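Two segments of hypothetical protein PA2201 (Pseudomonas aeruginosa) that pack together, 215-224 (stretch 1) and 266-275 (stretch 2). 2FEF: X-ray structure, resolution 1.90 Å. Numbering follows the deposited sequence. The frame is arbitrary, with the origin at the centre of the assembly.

Stretch 1, residues 215-224: DGSDAQALAP
Stretch 2 266-275: LYGWDDGVLR

The two stretches run side by side in the same direction. The register is set by three CA pairs: Gly-216 CA to Tyr-267 CA is 6.2 Å, Ala-219 CA to Asp-271 CA is 5.4 Å, and Ala-223 CA to Leu-274 CA is 6.0 Å. Stretch 1 is loop at first, with Gly-216 at phi/psi 77/4 and Asp-218 extended at -139/120. Residues 219-221 have helical phi/psi, and Ala-223 and Pro-224 lie in a helix that continues later in the chain. Stretch 2 leaves a helix at Gly-268 (76/9), extends through Trp-269 (-74/166) and Asp-270 (-74/106), then enters a weakly bonded helix near Gly-272.

No direct hydrogen bond crosses. One water bridges instead, accepting from Ala-219 N (3.0 Å) and donating to Asp-270 O (2.7 Å).

The packing is mainly apolar. Trp-269 (chi1 58°, p; chi2 30°) points toward stretch 1. Ala-219 CB sits over its face, 3.7 Å from the five-membered ring centroid, a CH-pi contact. Leu-222 (m, t) meets the ring edge, CD1 to Trp-269 CH2 at 3.5 Å. Ala-219 CB also lies 3.8 Å from Leu-274 CD1 and 4.0 Å from Val-273 CG1. Leu-274 is m, t; Val-273 is p. Gly-216 CA lies 3.5 Å from Tyr-267 CD2; a CB there would clash with that atom.

Within stretch 1, Gln-220 N donates to Asp-218 OD1 (2.9 Å). Within stretch 2, Arg-275 NE forms a salt bridge with Asp-271 OD1 (3.0 Å).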

# COMPACT_ATOMS: atom_id res chain seq x y z
N ASP B 215 -45.91 15.36 -2.28
CA ASP B 215 -46.70 15.12 -1.06
C ASP B 215 -45.99 14.25 0.01
O ASP B 215 -46.32 14.34 1.20
CB ASP B 215 -48.05 14.51 -1.42
N GLY B 216 -45.04 13.42 -0.43
CA GLY B 216 -44.43 12.40 0.44
C GLY B 216 -45.34 11.19 0.64
O GLY B 216 -45.00 10.28 1.40
N SER B 217 -46.48 11.20 -0.05
CA SER B 217 -47.49 10.15 0.05
C SER B 217 -47.37 9.22 -1.14
O SER B 217 -48.10 8.22 -1.25
CB SER B 217 -48.88 10.79 0.03
OG SER B 217 -49.11 11.49 -1.20
N ASP B 218 -46.48 9.59 -2.06
CA ASP B 218 -46.28 8.82 -3.28
C ASP B 218 -44.80 8.73 -3.60
O ASP B 218 -44.11 9.74 -3.78
CB ASP B 218 -47.08 9.41 -4.46
CG ASP B 218 -47.49 8.34 -5.46
OD1 ASP B 218 -46.78 7.30 -5.57
OD2 ASP B 218 -48.54 8.53 -6.13
N ALA B 219 -44.32 7.50 -3.65
CA ALA B 219 -42.95 7.21 -4.07
C ALA B 219 -42.81 7.47 -5.58
O ALA B 219 -41.71 7.65 -6.06
CB ALA B 219 -42.62 5.77 -3.74
N GLN B 220 -43.94 7.50 -6.30
CA GLN B 220 -43.93 7.73 -7.76
C GLN B 220 -43.19 9.02 -8.16
O GLN B 220 -42.66 9.13 -9.28
CB GLN B 220 -45.37 7.74 -8.33
CG GLN B 220 -45.43 8.04 -9.84
CD GLN B 220 -44.69 7.01 -10.70
OE1 GLN B 220 -44.66 5.81 -10.39
NE2 GLN B 220 -44.08 7.49 -11.79
N ALA B 221 -43.13 9.96 -7.23
CA ALA B 221 -42.45 11.22 -7.41
C ALA B 221 -40.95 11.04 -7.71
O ALA B 221 -40.33 11.92 -8.30
CB ALA B 221 -42.64 12.10 -6.14
N LEU B 222 -40.40 9.88 -7.33
CA LEU B 222 -38.96 9.61 -7.50
C LEU B 222 -38.67 8.55 -8.55
O LEU B 222 -37.50 8.28 -8.85
CB LEU B 222 -38.34 9.22 -6.15
CG LEU B 222 -38.25 10.40 -5.17
CD1 LEU B 222 -37.76 9.96 -3.77
CD2 LEU B 222 -37.35 11.55 -5.69
N ALA B 223 -39.72 7.96 -9.12
CA ALA B 223 -39.51 6.94 -10.14
C ALA B 223 -38.82 7.48 -11.43
O ALA B 223 -37.86 6.87 -11.90
CB ALA B 223 -40.80 6.15 -10.45
N PRO B 224 -39.28 8.63 -11.99
CA PRO B 224 -38.55 9.23 -13.12
C PRO B 224 -37.08 9.57 -12.80
O PRO B 224 -36.22 9.37 -13.66
CB PRO B 224 -39.36 10.50 -13.43
CG PRO B 224 -40.78 10.11 -13.04
CD PRO B 224 -40.52 9.39 -11.71
N LEU B 266 -37.15 7.57 5.61
CA LEU B 266 -37.55 8.83 6.24
C LEU B 266 -39.04 9.17 6.07
O LEU B 266 -39.69 9.67 7.01
CB LEU B 266 -36.68 9.96 5.71
CG LEU B 266 -35.20 9.86 6.08
CD1 LEU B 266 -34.40 10.95 5.34
CD2 LEU B 266 -34.98 9.91 7.60
N TYR B 267 -39.57 8.91 4.87
CA TYR B 267 -40.98 9.22 4.56
C TYR B 267 -41.96 8.10 4.83
O TYR B 267 -43.14 8.36 5.01
CB TYR B 267 -41.15 9.66 3.11
CG TYR B 267 -40.80 11.10 2.87
CD1 TYR B 267 -39.48 11.50 2.76
CD2 TYR B 267 -41.79 12.06 2.75
CE1 TYR B 267 -39.15 12.82 2.53
CE2 TYR B 267 -41.46 13.40 2.53
CZ TYR B 267 -40.14 13.77 2.40
OH TYR B 267 -39.81 15.09 2.18
N GLY B 268 -41.50 6.85 4.88
CA GLY B 268 -42.38 5.74 5.29
C GLY B 268 -43.40 5.28 4.26
O GLY B 268 -44.27 4.46 4.55
N TRP B 269 -43.26 5.78 3.05
CA TRP B 269 -44.22 5.49 2.00
C TRP B 269 -44.10 4.07 1.43
O TRP B 269 -43.11 3.38 1.67
CB TRP B 269 -44.09 6.51 0.88
CG TRP B 269 -42.72 6.59 0.26
CD1 TRP B 269 -41.79 5.58 0.12
CD2 TRP B 269 -42.16 7.72 -0.36
NE1 TRP B 269 -40.69 6.03 -0.55
CE2 TRP B 269 -40.88 7.35 -0.85
CE3 TRP B 269 -42.60 9.04 -0.54
CZ2 TRP B 269 -40.05 8.24 -1.50
CZ3 TRP B 269 -41.79 9.92 -1.19
CH2 TRP B 269 -40.52 9.52 -1.67
N ASP B 270 -45.13 3.66 0.68
CA ASP B 270 -45.10 2.40 -0.07
C ASP B 270 -44.19 2.57 -1.27
O ASP B 270 -44.54 3.27 -2.22
CB ASP B 270 -46.52 2.01 -0.51
CG ASP B 270 -46.58 0.65 -1.19
OD1 ASP B 270 -45.53 0.08 -1.55
OD2 ASP B 270 -47.70 0.15 -1.39
N ASP B 271 -43.00 1.96 -1.20
CA ASP B 271 -41.94 2.21 -2.17
C ASP B 271 -41.95 1.17 -3.27
O ASP B 271 -40.98 1.03 -3.99
CB ASP B 271 -40.57 2.28 -1.48
CG ASP B 271 -40.16 0.95 -0.86
OD1 ASP B 271 -40.95 -0.05 -0.98
OD2 ASP B 271 -39.04 0.88 -0.33
N GLY B 272 -43.06 0.43 -3.42
CA GLY B 272 -43.09 -0.66 -4.37
C GLY B 272 -42.66 -0.29 -5.79
O GLY B 272 -41.91 -1.03 -6.44
N VAL B 273 -43.13 0.84 -6.29
CA VAL B 273 -42.76 1.29 -7.64
C VAL B 273 -41.23 1.43 -7.80
O VAL B 273 -40.67 1.14 -8.87
CB VAL B 273 -43.52 2.58 -8.05
CG1 VAL B 273 -43.10 3.80 -7.23
CG2 VAL B 273 -43.41 2.83 -9.56
N LEU B 274 -40.56 1.79 -6.72
CA LEU B 274 -39.12 2.02 -6.80
C LEU B 274 -38.28 0.73 -6.74
O LEU B 274 -37.11 0.71 -7.16
CB LEU B 274 -38.69 2.99 -5.70
CG LEU B 274 -39.50 4.29 -5.61
CD1 LEU B 274 -38.95 5.07 -4.45
CD2 LEU B 274 -39.44 5.09 -6.92
N ARG B 275 -38.87 -0.34 -6.22
CA ARG B 275 -38.13 -1.61 -6.08
C ARG B 275 -37.82 -2.29 -7.41
O ARG B 275 -36.95 -3.18 -7.47
CB ARG B 275 -38.90 -2.57 -5.16
CG ARG B 275 -38.96 -1.98 -3.78
CD ARG B 275 -39.09 -2.99 -2.70
NE ARG B 275 -39.04 -2.28 -1.44
CZ ARG B 275 -38.61 -2.80 -0.30
NH1 ARG B 275 -38.16 -4.05 -0.26
NH2 ARG B 275 -38.59 -2.03 0.80
O HOH W 1 -46.07 5.45 -2.43